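Local coordinates for putative TetR-family transcriptional regulator (Bordetella parapertussis 12822, PDB 3CCY), which probably acts as a DNA-binding transcriptional repressor of the TetR family, recognising regulatory DNA through a predicted helix-turn-helix motif, at residues L162-G165 and M166-W169; R108-V111 and M112-L116; A126-A129 and K130-L134; V190-L194 and D195-N199; V70-L73 and L74-R78. All coordinates share one frame; numbering follows the deposited sequence.

Contact 1: L162-G165 and M166-W169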
loop_
_atom_site.group_PDB
_atom_site.type_symbol
_atom_site.label_atom_id
_atom_site.label_comp_id
_atom_site.label_asym_id
_atom_site.label_seq_id
_atom_site.Cartn_x
_atom_site.Cartn_y
_atom_site.Cartn_z
ATOM N N LEU A 162 7.242 -7.920 -3.293
ATOM C CA LEU A 162 5.918 -8.551 -3.240
ATOM C C LEU A 162 5.589 -8.926 -1.802
ATOM O O LEU A 162 4.486 -8.675 -1.324
ATOM C CB LEU A 162 5.850 -9.771 -4.135
ATOM C CG LEU A 162 5.814 -9.425 -5.637
ATOM C CD1 LEU A 162 6.091 -10.656 -6.512
ATOM C CD2 LEU A 162 4.462 -8.694 -6.074
ATOM N N PHE A 163 6.590 -9.468 -1.112
ATOM C CA PHE A 163 6.473 -9.670 0.301
ATOM C C PHE A 163 6.124 -8.383 1.083
ATOM O O PHE A 163 5.195 -8.418 1.884
ATOM C CB PHE A 163 7.719 -10.303 0.891
ATOM C CG PHE A 163 7.685 -10.279 2.380
ATOM C CD1 PHE A 163 6.896 -11.203 3.068
ATOM C CD2 PHE A 163 8.306 -9.256 3.085
ATOM C CE1 PHE A 163 6.782 -11.143 4.454
ATOM C CE2 PHE A 163 8.170 -9.191 4.469
ATOM C CZ PHE A 163 7.413 -10.139 5.127
ATOM N N PHE A 164 6.923 -7.317 0.931
ATOM C CA PHE A 164 6.603 -6.021 1.582
ATOM C C PHE A 164 5.178 -5.514 1.388
ATOM O O PHE A 164 4.559 -4.995 2.307
ATOM C CB PHE A 164 7.616 -4.929 1.240
ATOM C CG PHE A 164 8.795 -4.931 2.182
ATOM C CD1 PHE A 164 8.621 -4.608 3.528
ATOM C CD2 PHE A 164 10.055 -5.330 1.747
ATOM C CE1 PHE A 164 9.704 -4.633 4.435
ATOM C CE2 PHE A 164 11.140 -5.369 2.654
ATOM C CZ PHE A 164 10.958 -5.018 3.980
ATOM N N GLY A 165 4.686 -5.633 0.177
ATOM C CA GLY A 165 3.275 -5.360 -0.139
ATOM C C GLY A 165 2.294 -6.061 0.776
ATOM O O GLY A 165 1.359 -5.414 1.254
HETATM N N MSE A 166 2.458 -7.373 0.989
HETATM C CA MSE A 166 1.568 -8.092 1.922
HETATM C C MSE A 166 1.494 -7.453 3.272
HETATM O O MSE A 166 0.400 -7.313 3.828
HETATM C CB MSE A 166 2.051 -9.515 2.217
HETATM C CG MSE A 166 2.085 -10.408 1.062
HETATM SE SE MSE A 166 2.502 -12.232 1.776
HETATM C CE MSE A 166 3.824 -12.659 0.634
ATOM N N ILE A 167 2.669 -7.168 3.853
ATOM C CA ILE A 167 2.694 -6.581 5.201
ATOM C C ILE A 167 2.471 -5.076 5.262
ATOM O O ILE A 167 1.878 -4.612 6.208
ATOM C CB ILE A 167 3.989 -6.948 6.025
ATOM C CG1 ILE A 167 5.293 -6.549 5.330
ATOM C CG2 ILE A 167 4.000 -8.418 6.415
ATOM C CD1 ILE A 167 6.427 -6.523 6.395
ATOM N N ASN A 168 2.962 -4.308 4.288
ATOM C CA ASN A 168 2.791 -2.838 4.293
ATOM C C ASN A 168 1.357 -2.420 3.983
ATOM O O ASN A 168 0.920 -1.341 4.427
ATOM C CB ASN A 168 3.755 -2.121 3.321
ATOM C CG ASN A 168 5.200 -2.160 3.792
ATOM O OD1 ASN A 168 5.478 -2.645 4.876
ATOM N ND2 ASN A 168 6.128 -1.657 2.979
ATOM N N TRP A 169 0.616 -3.230 3.217
ATOM C CA TRP A 169 -0.791 -2.923 2.896
ATOM C C TRP A 169 -1.749 -3.092 4.069
ATOM O O TRP A 169 -2.891 -2.638 3.998
ATOM C CB TRP A 169 -1.293 -3.799 1.716
ATOM C CG TRP A 169 -2.563 -3.350 1.057
ATOM C CD1 TRP A 169 -3.758 -4.037 0.979
ATOM C CD2 TRP A 169 -2.769 -2.114 0.414
ATOM N NE1 TRP A 169 -4.679 -3.289 0.299
ATOM C CE2 TRP A 169 -4.092 -2.103 -0.061
ATOM C CE3 TRP A 169 -1.950 -1.004 0.180
ATOM C CZ2 TRP A 169 -4.627 -1.023 -0.760
ATOM C CZ3 TRP A 169 -2.485 0.065 -0.536
ATOM C CH2 TRP A 169 -3.804 0.051 -0.976
#
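Met-166, a selenomethionine, sets CB 3.3 Å from Phe-163 O; a long apolar side chain suits its buried place at the subunit interface, although the position modelled for its terminal methyl is doubtful. Ile-167 has CG1 between the backbone N and the carbonyl carbon (chi1 57°), which carries CD1 to 3.7 Å from Phe-163 CE2 and 4.1 Å from Phe-164 CD1, one methyl shared by two rings. At Asn-168 the backbone N makes a short 2.6 Å bond to Phe-164 O. The amide slants against the Phe-164 ring, planes 43° apart, with Asn-168 ND2 3.9 Å from Phe-164 CD1. Trp-169 N bonds to Gly-165 O at 3.0 Å, and its indole leads away from this turn to pack on Gly-165 of the second subunit, where a residue without a side chain offers little bulk. Phe-163 is enclosed by Phe-91 and Val-95 of helix 87-115, Val-138 of helix 122-145 and, edge-to-face, Phe-193 of helix 182-195. Leu-162 packs on Thr-189 of the second subunit, and Met-166 meets both helix 182-195 and Met-166 of the second subunit, placing helix 153-168 between the core of its own chain and the dimer interface.

Contact 2: R108-V111 and M112-L116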
loop_
_atom_site.group_PDB
_atom_site.type_symbol
_atom_site.label_atom_id
_atom_site.label_comp_id
_atom_site.label_asym_id
_atom_site.label_seq_id
_atom_site.Cartn_x
_atom_site.Cartn_y
_atom_site.Cartn_z
ATOM N N ARG A 108 2.542 6.376 13.554
ATOM C CA ARG A 108 3.890 6.670 13.039
ATOM C C ARG A 108 4.235 5.721 11.878
ATOM O O ARG A 108 4.881 6.121 10.923
ATOM C CB ARG A 108 4.949 6.607 14.160
ATOM C CG ARG A 108 5.017 7.852 15.114
ATOM C CD ARG A 108 6.085 7.612 16.182
ATOM N NE ARG A 108 6.143 8.577 17.296
ATOM C CZ ARG A 108 5.224 8.704 18.263
ATOM N NH1 ARG A 108 5.388 9.597 19.228
ATOM N NH2 ARG A 108 4.126 7.965 18.263
ATOM N N HIS A 109 3.752 4.481 11.953
ATOM C CA HIS A 109 3.904 3.485 10.868
ATOM C C HIS A 109 3.214 3.961 9.578
ATOM O O HIS A 109 3.834 4.085 8.518
ATOM C CB HIS A 109 3.298 2.163 11.349
ATOM C CG HIS A 109 3.784 0.942 10.627
ATOM N ND1 HIS A 109 3.140 0.425 9.518
ATOM C CD2 HIS A 109 4.822 0.106 10.890
ATOM C CE1 HIS A 109 3.771 -0.673 9.125
ATOM N NE2 HIS A 109 4.789 -0.894 9.945
ATOM N N VAL A 110 1.920 4.253 9.671
ATOM C CA VAL A 110 1.177 4.801 8.534
ATOM C C VAL A 110 1.914 6.018 7.942
ATOM O O VAL A 110 2.108 6.092 6.720
ATOM C CB VAL A 110 -0.293 5.171 8.909
ATOM C CG1 VAL A 110 -1.006 5.872 7.741
ATOM C CG2 VAL A 110 -1.066 3.944 9.351
ATOM N N VAL A 111 2.353 6.942 8.808
ATOM C CA VAL A 111 3.061 8.160 8.356
ATOM C C VAL A 111 4.369 7.821 7.577
ATOM O O VAL A 111 4.669 8.479 6.568
ATOM C CB VAL A 111 3.266 9.205 9.518
ATOM C CG1 VAL A 111 4.129 10.367 9.073
ATOM C CG2 VAL A 111 1.931 9.771 9.994
HETATM N N MSE A 112 5.119 6.809 8.038
HETATM C CA MSE A 112 6.283 6.334 7.294
HETATM C C MSE A 112 5.847 5.878 5.897
HETATM O O MSE A 112 6.310 6.432 4.889
HETATM C CB MSE A 112 7.007 5.203 8.043
HETATM C CG MSE A 112 8.405 4.833 7.490
HETATM SE SE MSE A 112 9.749 6.283 7.525
HETATM C CE MSE A 112 9.441 7.040 5.747
ATOM N N LEU A 113 4.918 4.917 5.849
ATOM C CA LEU A 113 4.387 4.331 4.606
ATOM C C LEU A 113 3.665 5.305 3.687
ATOM O O LEU A 113 3.326 4.938 2.570
ATOM C CB LEU A 113 3.458 3.144 4.928
ATOM C CG LEU A 113 4.096 2.005 5.743
ATOM C CD1 LEU A 113 3.127 0.877 6.058
ATOM C CD2 LEU A 113 5.374 1.443 5.055
ATOM N N THR A 114 3.449 6.542 4.124
ATOM C CA THR A 114 2.490 7.431 3.445
ATOM C C THR A 114 2.950 8.872 3.193
ATOM O O THR A 114 2.472 9.515 2.254
ATOM C CB THR A 114 1.121 7.430 4.216
ATOM O OG1 THR A 114 0.299 6.354 3.741
ATOM C CG2 THR A 114 0.359 8.762 4.085
ATOM N N CYS A 115 3.858 9.382 4.028
ATOM C CA CYS A 115 4.115 10.837 4.089
ATOM C C CYS A 115 5.520 11.298 3.698
ATOM O O CYS A 115 5.814 12.495 3.734
ATOM C CB CYS A 115 3.788 11.369 5.483
ATOM S SG CYS A 115 2.052 11.690 5.785
ATOM N N LEU A 116 6.382 10.353 3.337
ATOM C CA LEU A 116 7.764 10.658 2.986
ATOM C C LEU A 116 7.942 11.788 1.946
ATOM O O LEU A 116 8.911 12.545 2.020
ATOM C CB LEU A 116 8.485 9.377 2.546
ATOM C CG LEU A 116 10.005 9.428 2.399
ATOM C CD1 LEU A 116 10.670 9.955 3.662
ATOM C CD2 LEU A 116 10.537 8.060 2.063
#
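Leu-113 and His-109, one turn apart, make the closest side-chain meeting here: CD1 of Leu-113 lies 3.5 Å from His-109 ND1 and approaches the imidazole obliquely. The histidine has CG anti to the backbone N (chi1 -159°); although its CB points away from the next turn, this torsion brings the ring forward alongside Leu-113. Beside this pair, Val-111 puts CG1 3.7 Å from Cys-115 CB, a compact contact of a branched methyl with a short side chain that suits a buried position. Thr-114 presses CB to 3.0 Å from Val-110 O on the more exposed side.

The backbone sets these positions. Leu-113 N bonds to His-109 O at 3.0 Å with an N-H...O angle of 174°, and Met-112 N bonds to Arg-108 O at the same length. Farther on, Val-111 O is shared by two donors, Cys-115 N four residues on at 2.8 Å and, weakly, Thr-114 N three residues on at 3.3 Å, where the helix becomes irregular near its end.

Beyond the segments, Val-111 packs on Phe-27 of helix 15-29 and on Leu-62, Met-65 and Leu-66 of helix 58-81, while Val-110 meets Ala-28 and Tyr-171. Apolar branched residues fit this seam between helices. In the TetR fold the N-terminal helix-turn-helix domain rests on the helical C-terminal domain, and this last part of helix 87-115 forms such a junction, touching the first helix of the DNA-binding region and the long helix that leads out of it.

Contact 3: A126-A129 and K130-L134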
loop_
_atom_site.group_PDB
_atom_site.type_symbol
_atom_site.label_atom_id
_atom_site.label_comp_id
_atom_site.label_asym_id
_atom_site.label_seq_id
_atom_site.Cartn_x
_atom_site.Cartn_y
_atom_site.Cartn_z
ATOM N N ALA A 126 17.920 10.765 2.730
ATOM C CA ALA A 126 18.477 10.163 3.940
ATOM C C ALA A 126 17.516 9.104 4.503
ATOM O O ALA A 126 17.949 8.032 4.923
ATOM C CB ALA A 126 18.772 11.224 4.980
ATOM N N LEU A 127 16.218 9.413 4.500
ATOM C CA LEU A 127 15.187 8.480 4.986
ATOM C C LEU A 127 14.910 7.370 3.991
ATOM O O LEU A 127 14.689 6.239 4.388
ATOM C CB LEU A 127 13.892 9.211 5.360
ATOM C CG LEU A 127 13.996 10.056 6.636
ATOM C CD1 LEU A 127 12.962 11.158 6.636
ATOM C CD2 LEU A 127 13.847 9.173 7.872
ATOM N N ILE A 128 14.935 7.692 2.696
ATOM C CA ILE A 128 14.825 6.662 1.663
ATOM C C ILE A 128 15.999 5.674 1.801
ATOM O O ILE A 128 15.833 4.474 1.572
ATOM C CB ILE A 128 14.802 7.258 0.222
ATOM C CG1 ILE A 128 13.443 7.921 -0.046
ATOM C CG2 ILE A 128 14.989 6.139 -0.835
ATOM C CD1 ILE A 128 13.421 8.860 -1.270
ATOM N N ALA A 129 17.176 6.188 2.151
ATOM C CA ALA A 129 18.329 5.324 2.352
ATOM C C ALA A 129 18.105 4.336 3.511
ATOM O O ALA A 129 18.515 3.182 3.432
ATOM C CB ALA A 129 19.575 6.132 2.583
ATOM N N LYS A 130 17.477 4.801 4.590
ATOM C CA LYS A 130 17.170 3.944 5.734
ATOM C C LYS A 130 16.121 2.891 5.411
ATOM O O LYS A 130 16.205 1.776 5.895
ATOM C CB LYS A 130 16.792 4.774 6.945
ATOM C CG LYS A 130 18.020 5.474 7.552
ATOM C CD LYS A 130 17.628 6.449 8.647
ATOM C CE LYS A 130 18.846 7.185 9.219
ATOM N NZ LYS A 130 19.452 6.400 10.320
ATOM N N GLN A 131 15.137 3.257 4.586
ATOM C CA GLN A 131 14.129 2.324 4.117
ATOM C C GLN A 131 14.774 1.236 3.252
ATOM O O GLN A 131 14.367 0.096 3.280
ATOM C CB GLN A 131 13.050 3.071 3.314
ATOM C CG GLN A 131 11.884 3.584 4.169
ATOM C CD GLN A 131 10.843 4.338 3.340
ATOM O OE1 GLN A 131 11.184 5.029 2.385
ATOM N NE2 GLN A 131 9.578 4.199 3.701
ATOM N N ARG A 132 15.783 1.609 2.479
ATOM C CA ARG A 132 16.508 0.640 1.659
ATOM C C ARG A 132 17.299 -0.370 2.519
ATOM O O ARG A 132 17.364 -1.558 2.190
ATOM C CB ARG A 132 17.435 1.370 0.708
ATOM C CG ARG A 132 16.743 1.870 -0.548
ATOM C CD ARG A 132 17.710 2.719 -1.335
ATOM N NE ARG A 132 17.081 3.411 -2.457
ATOM C CZ ARG A 132 17.450 4.618 -2.887
ATOM N NH1 ARG A 132 18.424 5.284 -2.261
ATOM N NH2 ARG A 132 16.831 5.171 -3.927
ATOM N N GLU A 133 17.884 0.107 3.620
ATOM C CA GLU A 133 18.533 -0.763 4.606
ATOM C C GLU A 133 17.599 -1.843 5.140
ATOM O O GLU A 133 17.978 -2.997 5.255
ATOM C CB GLU A 133 19.069 0.064 5.789
ATOM C CG GLU A 133 20.166 1.014 5.404
ATOM C CD GLU A 133 20.763 1.739 6.610
ATOM O OE1 GLU A 133 21.174 1.066 7.573
ATOM O OE2 GLU A 133 20.810 2.979 6.601
ATOM N N LEU A 134 16.384 -1.429 5.493
ATOM C CA LEU A 134 15.365 -2.266 6.044
ATOM C C LEU A 134 14.916 -3.321 5.050
ATOM O O LEU A 134 14.845 -4.498 5.390
ATOM C CB LEU A 134 14.172 -1.406 6.396
ATOM C CG LEU A 134 13.028 -2.101 7.117
ATOM C CD1 LEU A 134 13.423 -2.405 8.549
ATOM C CD2 LEU A 134 11.799 -1.162 7.041
#
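Lys-130, Gln-131, Arg-132 and Glu-133 donate their backbone N-H groups in turn to the carbonyls of Ala-126, Leu-127, Ile-128 and Ala-129, at N-to-O lengths from 3.0 Å (Gln-131 to Leu-127) to 3.3 Å (Lys-130 to Ala-126), a regular alpha helix. The main side-chain meeting is between Ile-128 and Arg-132. The CG2 methyl of Ile-128 sits over the centre of one face of the guanidinium, 3.5 Å from Arg-132 CZ. Two torsions arrange this: CG2 of the isoleucine stands opposite its backbone N, and Arg-132, with CG beside its own N (chi1 -82°), stretches from CG to NE back along the helix. A flat cation hydrates poorly above its plane, so a methyl can rest there without covering the N-H groups at the rim; the pairing suits the exposed side of the helix.

Aliphatic parts of the longer residues lie along the carbonyls one turn earlier. Lys-130 CG passes 3.7 Å from Ala-126 O, and Glu-133 CG comes to 3.4 Å from Ala-129 O. The small side chains of Ala-126 and Ala-129 add little bulk beside these polar chains. Lys-130 carries its charge away from the turn, bending at chi4 (-87°), to a salt bridge with Asp-71.

On its inner side helix 122-145 lies against two others. Leu-127 meets Thr-67 and Leu-134 meets Cys-77, both on helix 58-81, whereas Leu-134 also touches Phe-98 on helix 87-115.

Contact 4: V190-L194 and D195-N199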
loop_
_atom_site.group_PDB
_atom_site.type_symbol
_atom_site.label_atom_id
_atom_site.label_comp_id
_atom_site.label_asym_id
_atom_site.label_seq_id
_atom_site.Cartn_x
_atom_site.Cartn_y
_atom_site.Cartn_z
ATOM N N VAL A 190 3.855 -15.528 6.783
ATOM C CA VAL A 190 5.009 -16.376 6.499
ATOM C C VAL A 190 4.671 -17.755 5.937
ATOM O O VAL A 190 5.315 -18.194 4.972
ATOM C CB VAL A 190 5.891 -16.513 7.763
ATOM C CG1 VAL A 190 7.034 -17.515 7.547
ATOM C CG2 VAL A 190 6.467 -15.147 8.126
ATOM N N GLN A 191 3.700 -18.457 6.539
ATOM C CA GLN A 191 3.268 -19.761 5.990
ATOM C C GLN A 191 2.840 -19.591 4.497
ATOM O O GLN A 191 3.222 -20.381 3.634
ATOM C CB GLN A 191 2.084 -20.366 6.835
ATOM C CG GLN A 191 2.490 -20.801 8.295
ATOM C CD GLN A 191 1.271 -20.895 9.291
ATOM O OE1 GLN A 191 0.076 -20.817 8.883
ATOM N NE2 GLN A 191 1.585 -21.031 10.607
ATOM N N LEU A 192 2.011 -18.580 4.222
ATOM C CA LEU A 192 1.519 -18.332 2.868
ATOM C C LEU A 192 2.681 -18.020 1.918
ATOM O O LEU A 192 2.805 -18.655 0.839
ATOM C CB LEU A 192 0.516 -17.164 2.861
ATOM C CG LEU A 192 -0.886 -17.356 3.463
ATOM C CD1 LEU A 192 -1.500 -15.977 3.800
ATOM C CD2 LEU A 192 -1.802 -18.086 2.475
ATOM N N PHE A 193 3.502 -17.039 2.295
ATOM C CA PHE A 193 4.612 -16.572 1.428
ATOM C C PHE A 193 5.635 -17.694 1.173
ATOM O O PHE A 193 6.009 -17.914 0.046
ATOM C CB PHE A 193 5.340 -15.326 1.985
ATOM C CG PHE A 193 6.365 -14.758 1.002
ATOM C CD1 PHE A 193 5.945 -14.065 -0.125
ATOM C CD2 PHE A 193 7.721 -14.980 1.180
ATOM C CE1 PHE A 193 6.871 -13.571 -1.066
ATOM C CE2 PHE A 193 8.642 -14.489 0.244
ATOM C CZ PHE A 193 8.200 -13.793 -0.869
ATOM N N LEU A 194 6.063 -18.402 2.223
ATOM C CA LEU A 194 7.082 -19.452 2.083
ATOM C C LEU A 194 6.570 -20.767 1.492
ATOM O O LEU A 194 7.237 -21.389 0.671
ATOM C CB LEU A 194 7.761 -19.747 3.442
ATOM C CG LEU A 194 8.591 -18.586 4.016
ATOM C CD1 LEU A 194 9.394 -19.105 5.198
ATOM C CD2 LEU A 194 9.526 -17.908 2.992
ATOM N N ASP A 195 5.397 -21.199 1.929
ATOM C CA ASP A 195 4.921 -22.537 1.569
ATOM C C ASP A 195 3.691 -22.556 0.657
ATOM O O ASP A 195 3.363 -23.600 0.049
ATOM C CB ASP A 195 4.731 -23.377 2.847
ATOM C CG ASP A 195 6.081 -23.690 3.530
ATOM O OD1 ASP A 195 6.896 -24.431 2.929
ATOM O OD2 ASP A 195 6.353 -23.179 4.630
ATOM N N GLY A 196 3.031 -21.403 0.511
ATOM C CA GLY A 196 1.979 -21.305 -0.504
ATOM C C GLY A 196 0.579 -21.555 -0.007
ATOM O O GLY A 196 0.345 -22.432 0.811
ATOM N N TYR A 197 -0.365 -20.765 -0.530
ATOM C CA TYR A 197 -1.793 -20.927 -0.271
ATOM C C TYR A 197 -2.293 -22.369 -0.467
ATOM O O TYR A 197 -3.128 -22.875 0.321
ATOM C CB TYR A 197 -2.574 -20.007 -1.205
ATOM C CG TYR A 197 -4.030 -19.974 -0.909
ATOM C CD1 TYR A 197 -4.958 -20.543 -1.783
ATOM C CD2 TYR A 197 -4.489 -19.378 0.246
ATOM C CE1 TYR A 197 -6.323 -20.514 -1.477
ATOM C CE2 TYR A 197 -5.845 -19.358 0.556
ATOM C CZ TYR A 197 -6.749 -19.897 -0.315
ATOM O OH TYR A 197 -8.115 -19.882 0.038
ATOM N N LEU A 198 -1.812 -23.005 -1.534
ATOM C CA LEU A 198 -2.230 -24.371 -1.872
ATOM C C LEU A 198 -1.778 -25.493 -0.898
ATOM O O LEU A 198 -2.345 -26.596 -0.921
ATOM C CB LEU A 198 -1.856 -24.694 -3.315
ATOM C CG LEU A 198 -2.467 -23.828 -4.436
ATOM C CD1 LEU A 198 -1.962 -24.314 -5.823
ATOM C CD2 LEU A 198 -4.033 -23.813 -4.441
ATOM N N ASN A 199 -0.810 -25.211 -0.028
ATOM C CA ASN A 199 -0.321 -26.233 0.916
ATOM C C ASN A 199 -0.647 -25.902 2.379
ATOM O O ASN A 199 -0.256 -26.624 3.305
ATOM C CB ASN A 199 1.196 -26.416 0.763
ATOM C CG ASN A 199 1.613 -26.556 -0.669
ATOM O OD1 ASN A 199 2.241 -25.657 -1.247
ATOM N ND2 ASN A 199 1.239 -27.653 -1.275
HETATM O O HOH W 1 1.311 -22.785 3.461
#
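Leu-192 and Tyr-197 come together through different first torsions: the leucine has CG beside its backbone N, the tyrosine has CG anti to its N (chi1 -173°), and, once Gly-196 has turned the chain, the two side chains run side by side in the same direction. In the conformer modelled here, Leu-192 CD2 meets the tyrosine at the ring edge, in its plane, 3.7 Å from Tyr-197 CD2. A methyl against an aromatic C-H edge is an apolar contact that suits this buried spot.

Gly-196 is the first residue to abandon helical angles, with a positive phi of 95°. A side chain at these backbone angles would strike the carbonyl oxygen of Asp-195, so glycine fits here. Its N bonds weakly to Leu-192 O (2.8 Å) and weakly again to Gln-191 O (3.3 Å). Gln-191 O also accepts the N-H of Asp-195 at 2.9 Å and a proton from water 1, 3.1 Å away; the same water donates to Gly-196 O at 2.8 Å, bridging the last helical turn and the segment after it.

Asp-195 OD2 forms a salt bridge with Lys-88, fastening this helix end to helix 87-115. Across the dimer, Tyr-197 lays its ring near that of Phe-193 of the second subunit, the planes about 15° apart, whereas Val-190 and Leu-194 pack within their own chain. The threefold use of Gln-191 O, one bond weak, thus gathers polar groups where the helix ends, and the water also serves Gly-196 O, which lies beyond the helix.

Contact 5: V70-L73 and L74-R78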
loop_
_atom_site.group_PDB
_atom_site.type_symbol
_atom_site.label_atom_id
_atom_site.label_comp_id
_atom_site.label_asym_id
_atom_site.label_seq_id
_atom_site.Cartn_x
_atom_site.Cartn_y
_atom_site.Cartn_z
ATOM N N VAL A 70 12.046 4.988 11.818
ATOM C CA VAL A 70 12.851 4.083 10.984
ATOM C C VAL A 70 14.128 3.677 11.732
ATOM O O VAL A 70 14.543 2.524 11.636
ATOM C CB VAL A 70 13.137 4.621 9.536
ATOM C CG1 VAL A 70 14.136 5.740 9.519
ATOM C CG2 VAL A 70 13.592 3.461 8.580
ATOM N N ASP A 71 14.708 4.596 12.524
ATOM C CA ASP A 71 15.880 4.255 13.330
ATOM C C ASP A 71 15.540 3.130 14.312
ATOM O O ASP A 71 16.297 2.187 14.461
ATOM C CB ASP A 71 16.456 5.482 14.072
ATOM C CG ASP A 71 17.286 6.381 13.166
ATOM O OD1 ASP A 71 17.572 5.995 12.015
ATOM O OD2 ASP A 71 17.653 7.492 13.597
ATOM N N SER A 72 14.377 3.213 14.938
ATOM C CA SER A 72 13.928 2.171 15.876
ATOM C C SER A 72 13.732 0.815 15.190
ATOM O O SER A 72 14.171 -0.231 15.699
ATOM C CB SER A 72 12.634 2.602 16.545
ATOM O OG SER A 72 12.547 2.077 17.849
ATOM N N LEU A 73 13.073 0.837 14.033
ATOM C CA LEU A 73 12.807 -0.361 13.286
ATOM C C LEU A 73 14.138 -1.045 12.888
ATOM O O LEU A 73 14.287 -2.267 13.013
ATOM C CB LEU A 73 11.979 0.009 12.056
ATOM C CG LEU A 73 11.119 -1.008 11.332
ATOM C CD1 LEU A 73 10.530 -2.094 12.238
ATOM C CD2 LEU A 73 10.004 -0.253 10.566
ATOM N N LEU A 74 15.094 -0.244 12.409
ATOM C CA LEU A 74 16.412 -0.748 12.032
ATOM C C LEU A 74 17.157 -1.390 13.200
ATOM O O LEU A 74 17.721 -2.457 13.042
ATOM C CB LEU A 74 17.277 0.360 11.387
ATOM C CG LEU A 74 16.904 0.718 9.927
ATOM C CD1 LEU A 74 17.646 1.983 9.494
ATOM C CD2 LEU A 74 17.203 -0.419 8.922
ATOM N N GLU A 75 17.143 -0.755 14.368
ATOM C CA GLU A 75 17.858 -1.303 15.511
ATOM C C GLU A 75 17.207 -2.605 15.940
ATOM O O GLU A 75 17.906 -3.583 16.162
ATOM C CB GLU A 75 17.924 -0.339 16.693
ATOM C CG GLU A 75 19.249 -0.375 17.512
ATOM C CD GLU A 75 20.300 -1.489 17.133
ATOM O OE1 GLU A 75 20.196 -2.635 17.665
ATOM O OE2 GLU A 75 21.265 -1.185 16.350
ATOM N N ARG A 76 15.877 -2.639 15.995
ATOM C CA ARG A 76 15.208 -3.843 16.453
ATOM C C ARG A 76 15.385 -5.013 15.504
ATOM O O ARG A 76 15.536 -6.144 15.962
ATOM C CB ARG A 76 13.778 -3.544 16.877
ATOM C CG ARG A 76 13.817 -2.598 18.102
ATOM C CD ARG A 76 12.484 -2.112 18.554
ATOM N NE ARG A 76 11.688 -3.200 19.102
ATOM C CZ ARG A 76 10.372 -3.152 19.249
ATOM N NH1 ARG A 76 9.716 -2.051 18.918
ATOM N NH2 ARG A 76 9.723 -4.215 19.704
ATOM N N CYS A 77 15.409 -4.728 14.199
ATOM C CA CYS A 77 15.738 -5.714 13.161
ATOM C C CYS A 77 17.114 -6.326 13.377
ATOM O O CYS A 77 17.316 -7.527 13.191
ATOM C CB CYS A 77 15.755 -5.061 11.778
ATOM S SG CYS A 77 14.200 -4.957 10.959
ATOM N N ARG A 78 18.080 -5.479 13.677
ATOM C CA ARG A 78 19.430 -5.945 13.924
ATOM C C ARG A 78 19.475 -6.903 15.107
ATOM O O ARG A 78 20.125 -7.951 15.016
ATOM C CB ARG A 78 20.395 -4.771 14.156
ATOM C CG ARG A 78 20.717 -4.032 12.880
ATOM C CD ARG A 78 21.687 -2.839 13.124
ATOM N NE ARG A 78 21.415 -1.853 12.068
ATOM C CZ ARG A 78 20.987 -0.610 12.295
ATOM N NH1 ARG A 78 20.775 0.201 11.257
ATOM N NH2 ARG A 78 20.811 -0.164 13.552
HETATM O O HOH W 2 18.977 2.469 13.937
#
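The guanidinium of Arg-78 has Leu-74 O on one face, 3.7 Å above the plane and displaced toward the rim, and Glu-75 OE2 at the edge, nearly in plane. That edge contact is a salt bridge, Arg-78 NH2 to Glu-75 OE2 at 3.0 Å; the arginine comes from above the carboxylate plane, 45° out of it. Glu-75 is modelled nearly eclipsed at chi2 (-6°), an unusual and probably strained shape that brings OE2 to the arginine. Water 2 accepts from Arg-78 NH2 and donates to Asp-71 O at 2.7 Å.

On the apolar side, Leu-74 CD1 makes a loose contact with Val-70 CG2 at 4.4 Å, while Leu-74 CG lies beside the Val-70 carbonyl. Regular bonds such as Leu-74 N to Val-70 O, 2.9 Å, hold the turns together.

Leu-73 faces Phe-98 of helix 87-115, and Leu-74 packs on Tyr-137 of helix 122-145. The polar end of Asp-71 is held by Lys-130; in the conformer modelled, Arg-76 pairs with Glu-100, and Arg-78 NE bonds to Tyr-137 OH. Helix 58-81 thus combines an apolar inner stripe with flanking charges of both signs, whose pairing probably lowers the cost of bringing them close to the helices it lies against.

In the fold
Along the chain the order is contact 5, contact 2, contact 3, contact 1 and contact 4, on helices 58-81, 87-115, 122-145, 153-168 and 182-195, the last running into the loop behind it. Contacts 2, 3 and 5 cluster, with centres 11 to 15 Å apart, and touch one another where three helices meet, contacts 3 and 5 partly through a salt bridge. Contact 1 touches contacts 2, 3 and 4, whereas contact 4 is about 28 Å, centre to centre, from contacts 2 and 3. Contacts 1 and 4 both touch the second subunit; contacts 3 and 5 do not. Spatially the set runs from contact 2, at the junction with the DNA-binding region, to contacts 1 and 4 at the dimer interface.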